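Local coordinates for protein lipase (Rhizopus chinensis, PDB 6A0W) that probably hydrolyses the ester bonds of triacylglycerols as a fungal class 3 lipase, with an N-terminal segment that regulates its affinity for substrate, at residues A[8-19]-A[275-283]; A[243-251]-A[261-272]. All coordinates share one frame; numbering follows the deposited sequence.

Interaction 1: residues A[8-19]-A[275-283]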
loop_
_atom_site.group_PDB
_atom_site.type_symbol
_atom_site.label_atom_id
_atom_site.label_comp_id
_atom_site.label_asym_id
_atom_site.label_seq_id
_atom_site.Cartn_x
_atom_site.Cartn_y
_atom_site.Cartn_z
ATOM N N MET A 8 -10.897 12.754 -12.848
ATOM C CA MET A 8 -10.524 13.260 -11.537
ATOM C C MET A 8 -9.405 14.272 -11.674
ATOM O O MET A 8 -8.417 14.037 -12.374
ATOM C CB MET A 8 -10.007 12.121 -10.675
ATOM C CG MET A 8 -10.523 10.751 -11.049
ATOM S SD MET A 8 -11.147 9.979 -9.568
ATOM C CE MET A 8 -12.589 9.074 -10.141
ATOM N N THR A 9 -9.457 15.318 -10.868
ATOM C CA THR A 9 -8.394 16.303 -10.886
ATOM C C THR A 9 -7.061 15.804 -10.316
ATOM O O THR A 9 -7.030 15.162 -9.261
ATOM C CB THR A 9 -8.842 17.576 -10.138
ATOM O OG1 THR A 9 -9.331 17.244 -8.819
ATOM C CG2 THR A 9 -9.940 18.266 -10.952
ATOM N N LEU A 10 -5.968 16.319 -10.883
ATOM C CA LEU A 10 -4.625 16.152 -10.346
ATOM C C LEU A 10 -4.280 17.280 -9.402
ATOM O O LEU A 10 -3.407 17.143 -8.533
ATOM C CB LEU A 10 -3.591 16.149 -11.474
ATOM C CG LEU A 10 -3.484 14.947 -12.402
ATOM C CD1 LEU A 10 -2.913 13.776 -11.632
ATOM C CD2 LEU A 10 -4.829 14.602 -13.014
ATOM N N ASP A 11 -4.762 18.462 -9.748
ATOM C CA ASP A 11 -4.633 19.621 -8.894
ATOM C C ASP A 11 -6.022 19.969 -8.392
ATOM O O ASP A 11 -6.991 19.878 -9.135
ATOM C CB ASP A 11 -4.062 20.815 -9.654
ATOM C CG ASP A 11 -2.688 20.532 -10.230
ATOM O OD1 ASP A 11 -1.774 20.193 -9.447
ATOM O OD2 ASP A 11 -2.557 20.588 -11.476
ATOM N N LEU A 12 -6.104 20.356 -7.125
ATOM C CA LEU A 12 -7.387 20.648 -6.532
ATOM C C LEU A 12 -7.849 22.034 -6.986
ATOM O O LEU A 12 -7.130 23.007 -6.757
ATOM C CB LEU A 12 -7.224 20.615 -5.019
ATOM C CG LEU A 12 -8.543 20.510 -4.268
ATOM C CD1 LEU A 12 -9.217 19.203 -4.666
ATOM C CD2 LEU A 12 -8.319 20.628 -2.762
ATOM N N PRO A 13 -9.091 22.150 -7.507
ATOM C CA PRO A 13 -9.677 23.489 -7.684
ATOM C C PRO A 13 -9.558 24.392 -6.452
ATOM O O PRO A 13 -9.135 23.958 -5.377
ATOM C CB PRO A 13 -11.154 23.201 -8.008
ATOM C CG PRO A 13 -11.176 21.827 -8.592
ATOM C CD PRO A 13 -9.999 21.086 -7.987
ATOM N N GLU A 14 -9.911 25.659 -6.616
ATOM C CA GLU A 14 -10.301 26.481 -5.472
ATOM C C GLU A 14 -11.801 26.234 -5.263
ATOM O O GLU A 14 -12.482 25.732 -6.174
ATOM C CB GLU A 14 -10.002 27.969 -5.719
ATOM C CG GLU A 14 -8.891 28.261 -6.722
ATOM C CD GLU A 14 -9.412 28.403 -8.148
ATOM O OE1 GLU A 14 -9.543 29.550 -8.634
ATOM O OE2 GLU A 14 -9.732 27.365 -8.774
ATOM N N ASN A 15 -12.289 26.489 -4.049
ATOM C CA ASN A 15 -13.672 26.135 -3.657
ATOM C C ASN A 15 -14.103 24.724 -4.100
ATOM O O ASN A 15 -15.147 24.569 -4.743
ATOM C CB ASN A 15 -14.712 27.137 -4.204
ATOM C CG ASN A 15 -14.144 28.525 -4.444
ATOM O OD1 ASN A 15 -13.450 29.082 -3.597
ATOM N ND2 ASN A 15 -14.494 29.113 -5.585
ATOM N N PRO A 16 -13.302 23.689 -3.769
ATOM C CA PRO A 16 -13.958 22.385 -3.780
ATOM C C PRO A 16 -14.973 22.363 -2.638
ATOM O O PRO A 16 -14.645 22.893 -1.565
ATOM C CB PRO A 16 -12.812 21.435 -3.433
ATOM C CG PRO A 16 -11.885 22.235 -2.577
ATOM C CD PRO A 16 -12.075 23.681 -2.942
ATOM N N PRO A 17 -16.114 21.665 -2.822
ATOM C CA PRO A 17 -16.933 21.370 -1.641
ATOM C C PRO A 17 -16.053 20.855 -0.500
ATOM O O PRO A 17 -15.233 19.959 -0.715
ATOM C CB PRO A 17 -17.913 20.270 -2.110
ATOM C CG PRO A 17 -17.722 20.109 -3.575
ATOM C CD PRO A 17 -16.401 20.741 -3.940
ATOM N N PRO A 18 -16.171 21.470 0.690
ATOM C CA PRO A 18 -15.524 20.897 1.859
ATOM C C PRO A 18 -15.771 19.398 1.911
ATOM O O PRO A 18 -16.770 18.908 1.382
ATOM C CB PRO A 18 -16.247 21.584 3.014
ATOM C CG PRO A 18 -16.714 22.884 2.455
ATOM C CD PRO A 18 -17.116 22.543 1.055
ATOM N N ILE A 19 -14.892 18.664 2.569
ATOM C CA ILE A 19 -15.142 17.221 2.732
ATOM C C ILE A 19 -16.360 16.995 3.617
ATOM O O ILE A 19 -16.354 17.442 4.748
ATOM C CB ILE A 19 -13.937 16.528 3.387
ATOM C CG1 ILE A 19 -12.715 16.593 2.451
ATOM C CG2 ILE A 19 -14.245 15.076 3.686
ATOM C CD1 ILE A 19 -11.432 16.120 3.123
ATOM N N ILE A 275 -15.409 11.954 -1.963
ATOM C CA ILE A 275 -14.863 13.226 -2.459
ATOM C C ILE A 275 -14.554 13.281 -3.983
ATOM O O ILE A 275 -14.176 14.323 -4.518
ATOM C CB ILE A 275 -13.657 13.740 -1.632
ATOM C CG1 ILE A 275 -12.475 12.750 -1.589
ATOM C CG2 ILE A 275 -14.088 14.072 -0.212
ATOM C CD1 ILE A 275 -11.671 12.701 -2.862
ATOM N N VAL A 276 -14.798 12.196 -4.694
ATOM C CA VAL A 276 -14.559 12.118 -6.124
ATOM C C VAL A 276 -15.556 13.045 -6.820
ATOM O O VAL A 276 -16.688 13.049 -6.420
ATOM C CB VAL A 276 -14.757 10.661 -6.560
ATOM C CG1 VAL A 276 -14.997 10.507 -8.050
ATOM C CG2 VAL A 276 -13.558 9.816 -6.141
ATOM N N PRO A 277 -15.149 13.904 -7.756
ATOM C CA PRO A 277 -13.869 13.815 -8.498
ATOM C C PRO A 277 -12.886 14.909 -8.117
ATOM O O PRO A 277 -11.920 15.203 -8.832
ATOM C CB PRO A 277 -14.311 13.979 -9.957
ATOM C CG PRO A 277 -15.507 14.898 -9.859
ATOM C CD PRO A 277 -16.234 14.461 -8.592
ATOM N N PHE A 278 -13.091 15.468 -6.942
ATOM C CA PHE A 278 -12.251 16.539 -6.467
ATOM C C PHE A 278 -11.088 15.940 -5.704
ATOM O O PHE A 278 -11.029 16.003 -4.474
ATOM C CB PHE A 278 -13.069 17.509 -5.592
ATOM C CG PHE A 278 -14.247 18.115 -6.307
ATOM C CD1 PHE A 278 -14.057 19.110 -7.251
ATOM C CD2 PHE A 278 -15.529 17.665 -6.070
ATOM C CE1 PHE A 278 -15.121 19.675 -7.916
ATOM C CE2 PHE A 278 -16.597 18.211 -6.750
ATOM C CZ PHE A 278 -16.395 19.219 -7.668
ATOM N N THR A 279 -10.119 15.432 -6.462
ATOM C CA THR A 279 -8.954 14.733 -5.920
ATOM C C THR A 279 -7.687 15.540 -6.170
ATOM O O THR A 279 -7.741 16.625 -6.740
ATOM C CB THR A 279 -8.812 13.369 -6.625
ATOM O OG1 THR A 279 -8.909 13.571 -8.040
ATOM C CG2 THR A 279 -9.942 12.430 -6.193
ATOM N N SER A 280 -6.546 15.045 -5.697
ATOM C CA SER A 280 -5.283 15.729 -5.933
ATOM C C SER A 280 -4.124 14.746 -5.824
ATOM O O SER A 280 -4.160 13.825 -5.016
ATOM C CB SER A 280 -5.090 16.860 -4.937
ATOM O OG SER A 280 -4.509 16.436 -3.722
ATOM N N ILE A 281 -3.044 15.027 -6.540
ATOM C CA ILE A 281 -1.807 14.263 -6.381
ATOM C C ILE A 281 -1.095 14.782 -5.154
ATOM O O ILE A 281 -0.403 14.038 -4.447
ATOM C CB ILE A 281 -0.931 14.298 -7.679
ATOM C CG1 ILE A 281 0.252 13.359 -7.556
ATOM C CG2 ILE A 281 -0.421 15.686 -7.973
ATOM C CD1 ILE A 281 -0.179 11.942 -7.871
ATOM N N ALA A 282 -1.318 16.042 -4.813
ATOM C CA ALA A 282 -0.604 16.604 -3.653
ATOM C C ALA A 282 -0.978 15.800 -2.402
ATOM O O ALA A 282 -0.154 15.595 -1.524
ATOM C CB ALA A 282 -0.975 18.087 -3.439
ATOM N N ASP A 283 -2.248 15.412 -2.274
ATOM C CA ASP A 283 -2.666 14.659 -1.090
ATOM C C ASP A 283 -2.028 13.259 -0.993
ATOM O O ASP A 283 -2.089 12.657 0.076
ATOM C CB ASP A 283 -4.205 14.594 -0.992
ATOM C CG ASP A 283 -4.798 15.826 -0.279
ATOM O OD1 ASP A 283 -4.028 16.594 0.313
ATOM O OD2 ASP A 283 -6.019 15.938 -0.168
HETATM O O HOH W 1 -1.997 18.267 -6.635
#
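T9 and T279 trade hydroxyl for carbonyl in a reciprocal pair, a compact example of how two segments distant along one chain can grip each other through side chains. T279 OG1 donates to T9 O and T9 OG1 donates to T279 O, each at 2.7 Å. Both hydroxyls sit between their own backbone N and carbonyl carbon (chi1 53° in T9, 49° in T279), which points each at the carbonyl oxygen of the other segment. The two carbonyl oxygens, T9 O and T279 O, stand only 3.0 Å apart, and the hydroxyls probably ease their mutual repulsion.

Backbone bonds flank this pair. T9 N reaches P277 O at 3.2 Å, and I281 N reaches L10 O at 2.9 Å; water 1 also links L10 O to A282 N.

Apolar contacts fill in the rest. The bent M8 chain lays CE against V276 CG1, a tight 3.5 Å. P17 CD rests over one face of the F278 ring, 3.9 Å from its centroid, a CH-pi contact, while P13 CG comes to the ring edge. Farther along, I19 CG1 meets I275 CG2.

R230 bonds to both segments, at P17 O and F278 O. Helix 113-118 covers L10 and I281, L10 touching R114 and I281 touching F113 and I117, while strand 248-252 lies beside the end formed by I19 and I275.

Interaction 2: residues A[243-251]-A[261-272]; sequences YLHPGVESW and ICTSNIETKQCS
E249 spans the gap to C271 and S272 and illustrates how a single buried carboxylate can organise a loop. From CB the chain runs fully extended, with CG anti to the backbone N (chi1 -175°), which carries it across to the far end of 261-272. CG lies 4.0 Å from C271 CB, and CD presses closer to the same carbon, at 3.3 Å. At the tip the two oxygens divide the work. OE2 takes S272 OG at 2.6 Å on its syn side and S272 N at 2.8 Å from the opposite face of the carboxylate plane, while OE1 receives waters 2 and 4, which tie it to T268 O and T268 N. With both oxygens held, the carboxylate can hardly rotate.

Beside it, the W251 ring lies flat against the C271-S272 backbone, with S272 CB 3.6 Å from the centroid of the five-membered ring; W251 NE1 bonds to K229 O. At the other end, E267 OE2 accepts H245 N at 2.8 Å in an almost straight bond (174°) and also forms a salt bridge to R206.

The non-hydrogen-bonded antiparallel pair S250-I261, next to the bond from C262 N to E249 O, belongs to a beta hairpin of strands 248-252 and 258-262 in the central mixed sheet of this alpha/beta-hydrolase-type lipase. The C262-C271 disulfide closes the loop that follows the hairpin, and E249 holds that loop from inside.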
loop_
_atom_site.group_PDB
_atom_site.type_symbol
_atom_site.label_atom_id
_atom_site.label_comp_id
_atom_site.label_asym_id
_atom_site.label_seq_id
_atom_site.Cartn_x
_atom_site.Cartn_y
_atom_site.Cartn_z
ATOM N N TYR A 243 -11.923 -2.629 -12.408
ATOM C CA TYR A 243 -11.071 -2.701 -11.225
ATOM C C TYR A 243 -11.962 -2.569 -9.986
ATOM O O TYR A 243 -13.005 -1.888 -10.016
ATOM C CB TYR A 243 -10.041 -1.562 -11.270
ATOM C CG TYR A 243 -8.833 -1.815 -12.192
ATOM C CD1 TYR A 243 -8.886 -1.565 -13.566
ATOM C CD2 TYR A 243 -7.691 -2.402 -11.705
ATOM C CE1 TYR A 243 -7.792 -1.825 -14.389
ATOM C CE2 TYR A 243 -6.588 -2.644 -12.515
ATOM C CZ TYR A 243 -6.645 -2.367 -13.853
ATOM O OH TYR A 243 -5.552 -2.697 -14.608
ATOM N N LEU A 244 -11.518 -3.177 -8.890
ATOM C CA LEU A 244 -12.257 -3.105 -7.621
ATOM C C LEU A 244 -11.325 -3.290 -6.443
ATOM O O LEU A 244 -10.467 -4.153 -6.499
ATOM C CB LEU A 244 -13.350 -4.166 -7.569
ATOM C CG LEU A 244 -14.354 -4.077 -6.419
ATOM C CD1 LEU A 244 -15.217 -2.833 -6.577
ATOM C CD2 LEU A 244 -15.222 -5.341 -6.439
ATOM N N HIS A 245 -11.406 -2.395 -5.443
ATOM C CA HIS A 245 -10.631 -2.557 -4.200
ATOM C C HIS A 245 -11.290 -3.593 -3.258
ATOM O O HIS A 245 -12.365 -3.345 -2.713
ATOM C CB HIS A 245 -10.575 -1.245 -3.403
ATOM C CG HIS A 245 -9.662 -0.191 -3.949
ATOM N ND1 HIS A 245 -8.285 -0.342 -3.979
ATOM C CD2 HIS A 245 -9.899 1.114 -4.216
ATOM C CE1 HIS A 245 -7.729 0.801 -4.338
ATOM N NE2 HIS A 245 -8.683 1.710 -4.463
ATOM N N PRO A 246 -10.530 -4.596 -2.842
ATOM C CA PRO A 246 -10.772 -5.276 -1.595
ATOM C C PRO A 246 -10.109 -4.555 -0.440
ATOM O O PRO A 246 -9.480 -3.528 -0.637
ATOM C CB PRO A 246 -10.092 -6.615 -1.831
ATOM C CG PRO A 246 -8.904 -6.232 -2.647
ATOM C CD PRO A 246 -9.309 -5.090 -3.502
ATOM N N GLY A 247 -10.192 -5.120 0.748
ATOM C CA GLY A 247 -9.571 -4.519 1.908
ATOM C C GLY A 247 -10.489 -3.512 2.596
ATOM O O GLY A 247 -11.602 -3.209 2.158
ATOM N N VAL A 248 -10.039 -3.101 3.758
ATOM C CA VAL A 248 -10.761 -2.200 4.622
ATOM C C VAL A 248 -10.116 -0.796 4.548
ATOM O O VAL A 248 -8.921 -0.602 4.857
ATOM C CB VAL A 248 -10.684 -2.740 6.059
ATOM C CG1 VAL A 248 -11.275 -1.715 7.042
ATOM C CG2 VAL A 248 -11.376 -4.111 6.146
ATOM N N GLU A 249 -10.892 0.162 4.052
ATOM C CA GLU A 249 -10.429 1.557 3.911
ATOM C C GLU A 249 -10.419 2.317 5.252
ATOM O O GLU A 249 -11.443 2.342 5.951
ATOM C CB GLU A 249 -11.360 2.278 2.922
ATOM C CG GLU A 249 -10.892 3.695 2.604
ATOM C CD GLU A 249 -11.740 4.434 1.600
ATOM O OE1 GLU A 249 -12.636 3.834 0.946
ATOM O OE2 GLU A 249 -11.396 5.623 1.400
ATOM N N SER A 250 -9.253 2.850 5.628
ATOM C CA SER A 250 -9.123 3.798 6.706
ATOM C C SER A 250 -8.818 5.175 6.114
ATOM O O SER A 250 -7.806 5.346 5.427
ATOM C CB SER A 250 -8.034 3.358 7.682
ATOM O OG SER A 250 -6.865 2.887 7.029
ATOM N N TRP A 251 -9.777 6.097 6.211
ATOM C CA TRP A 251 -9.740 7.378 5.486
ATOM C C TRP A 251 -9.404 8.517 6.447
ATOM O O TRP A 251 -10.181 8.789 7.357
ATOM C CB TRP A 251 -11.081 7.645 4.835
ATOM C CG TRP A 251 -11.140 8.887 4.023
ATOM C CD1 TRP A 251 -10.128 9.471 3.344
ATOM C CD2 TRP A 251 -12.302 9.675 3.764
ATOM N NE1 TRP A 251 -10.601 10.527 2.603
ATOM C CE2 TRP A 251 -11.937 10.674 2.853
ATOM C CE3 TRP A 251 -13.619 9.613 4.195
ATOM C CZ2 TRP A 251 -12.823 11.643 2.420
ATOM C CZ3 TRP A 251 -14.522 10.532 3.701
ATOM C CH2 TRP A 251 -14.120 11.535 2.821
ATOM N N ILE A 261 -13.005 4.565 9.540
ATOM C CA ILE A 261 -12.934 3.218 8.998
ATOM C C ILE A 261 -14.246 2.767 8.376
ATOM O O ILE A 261 -15.287 2.642 9.031
ATOM C CB ILE A 261 -12.431 2.216 10.047
ATOM C CG1 ILE A 261 -11.133 2.706 10.626
ATOM C CG2 ILE A 261 -12.291 0.792 9.473
ATOM C CD1 ILE A 261 -10.525 1.790 11.681
ATOM N N CYS A 262 -14.215 2.539 7.073
ATOM C CA CYS A 262 -15.304 1.859 6.417
ATOM C C CYS A 262 -15.015 0.361 6.506
ATOM O O CYS A 262 -14.184 -0.154 5.760
ATOM C CB CYS A 262 -15.471 2.330 4.971
ATOM S SG CYS A 262 -16.173 4.004 4.783
ATOM N N THR A 263 -15.707 -0.325 7.419
ATOM C CA THR A 263 -15.321 -1.661 7.858
ATOM C C THR A 263 -15.599 -2.751 6.813
ATOM O O THR A 263 -15.147 -3.866 6.962
ATOM C CB THR A 263 -16.090 -2.078 9.135
ATOM O OG1 THR A 263 -17.490 -1.883 8.890
ATOM C CG2 THR A 263 -15.621 -1.263 10.320
ATOM N N SER A 264 -16.407 -2.456 5.817
ATOM C CA SER A 264 -16.668 -3.398 4.743
ATOM C C SER A 264 -15.389 -3.741 3.967
ATOM O O SER A 264 -14.514 -2.890 3.831
ATOM C CB SER A 264 -17.706 -2.757 3.803
ATOM O OG SER A 264 -17.741 -3.359 2.499
ATOM N N ASN A 265 -15.327 -4.924 3.354
ATOM C CA ASN A 265 -14.102 -5.383 2.685
ATOM C C ASN A 265 -14.137 -5.228 1.139
ATOM O O ASN A 265 -13.321 -5.804 0.414
ATOM C CB ASN A 265 -13.763 -6.819 3.100
ATOM C CG ASN A 265 -14.837 -7.832 2.685
ATOM O OD1 ASN A 265 -15.850 -7.486 2.056
ATOM N ND2 ASN A 265 -14.601 -9.088 3.021
ATOM N N ILE A 266 -15.141 -4.500 0.663
ATOM C CA ILE A 266 -15.263 -4.074 -0.717
ATOM C C ILE A 266 -15.532 -2.594 -0.686
ATOM O O ILE A 266 -16.237 -2.095 0.199
ATOM C CB ILE A 266 -16.415 -4.775 -1.439
ATOM C CG1 ILE A 266 -16.095 -6.258 -1.601
ATOM C CG2 ILE A 266 -16.678 -4.159 -2.820
ATOM C CD1 ILE A 266 -15.006 -6.570 -2.597
ATOM N N GLU A 267 -14.859 -1.854 -1.556
ATOM C CA GLU A 267 -14.900 -0.409 -1.435
ATOM C C GLU A 267 -16.336 0.112 -1.383
ATOM O O GLU A 267 -17.167 -0.299 -2.173
ATOM C CB GLU A 267 -14.152 0.273 -2.575
ATOM C CG GLU A 267 -14.554 -0.078 -3.998
ATOM C CD GLU A 267 -13.650 0.633 -4.999
ATOM O OE1 GLU A 267 -13.758 1.860 -5.058
ATOM O OE2 GLU A 267 -12.940 -0.036 -5.781
ATOM N N THR A 268 -16.535 1.184 -0.629
ATOM C CA THR A 268 -17.881 1.778 -0.411
ATOM C C THR A 268 -17.914 3.229 -0.869
ATOM O O THR A 268 -16.883 3.830 -1.198
ATOM C CB THR A 268 -18.215 1.838 1.108
ATOM O OG1 THR A 268 -17.338 2.775 1.764
ATOM C CG2 THR A 268 -18.019 0.444 1.768
ATOM N N LYS A 269 -19.103 3.803 -0.800
ATOM C CA LYS A 269 -19.341 5.185 -1.188
ATOM C C LYS A 269 -19.095 6.126 -0.039
ATOM O O LYS A 269 -18.989 7.331 -0.238
ATOM C CB LYS A 269 -20.783 5.349 -1.686
ATOM C CG LYS A 269 -21.068 4.652 -3.009
ATOM C CD LYS A 269 -21.658 5.636 -4.021
ATOM C CE LYS A 269 -21.648 5.108 -5.451
ATOM N NZ LYS A 269 -20.319 5.279 -6.103
ATOM N N GLN A 270 -18.865 5.580 1.149
ATOM C CA GLN A 270 -18.896 6.391 2.351
ATOM C C GLN A 270 -17.560 6.934 2.811
ATOM O O GLN A 270 -17.549 7.839 3.627
ATOM C CB GLN A 270 -19.591 5.673 3.511
ATOM C CG GLN A 270 -20.992 5.132 3.176
ATOM C CD GLN A 270 -20.966 3.625 3.058
ATOM O OE1 GLN A 270 -20.386 2.944 3.918
ATOM N NE2 GLN A 270 -21.472 3.101 1.945
ATOM N N CYS A 271 -16.441 6.379 2.351
ATOM C CA CYS A 271 -15.147 6.919 2.751
ATOM C C CYS A 271 -14.614 7.807 1.621
ATOM O O CYS A 271 -15.388 8.604 1.046
ATOM C CB CYS A 271 -14.214 5.813 3.269
ATOM S SG CYS A 271 -14.557 5.246 4.976
ATOM N N SER A 272 -13.379 7.615 1.169
ATOM C CA SER A 272 -12.787 8.583 0.220
ATOM C C SER A 272 -13.487 8.678 -1.140
ATOM O O SER A 272 -13.332 9.672 -1.834
ATOM C CB SER A 272 -11.265 8.333 0.027
ATOM O OG SER A 272 -11.086 7.143 -0.725
HETATM O O HOH W 2 -14.753 5.147 -0.010
HETATM O O HOH W 3 -13.651 -0.313 3.043
HETATM O O HOH W 4 -14.540 1.737 1.342
#

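In the fold
Interaction 2 is nested within the long chain loop that interaction 1 closes: 8-19 comes first, then 243-251 and 261-272, and finally 275-283 only a few residues later. Their centres lie about 19 Å apart, and W251 is the meeting point, its ring touching both I19 (CG2 to CH2, 3.6 Å) and I275 (CG2 to CZ2, 3.8 Å). The hairpin of interaction 2 lies toward one side of the nine-stranded sheet, whereas interaction 1 lays the N-terminal segment over the loop leading to H284, a probable triad member with S172 and D231. Such proximity is consistent with that segment influencing substrate binding.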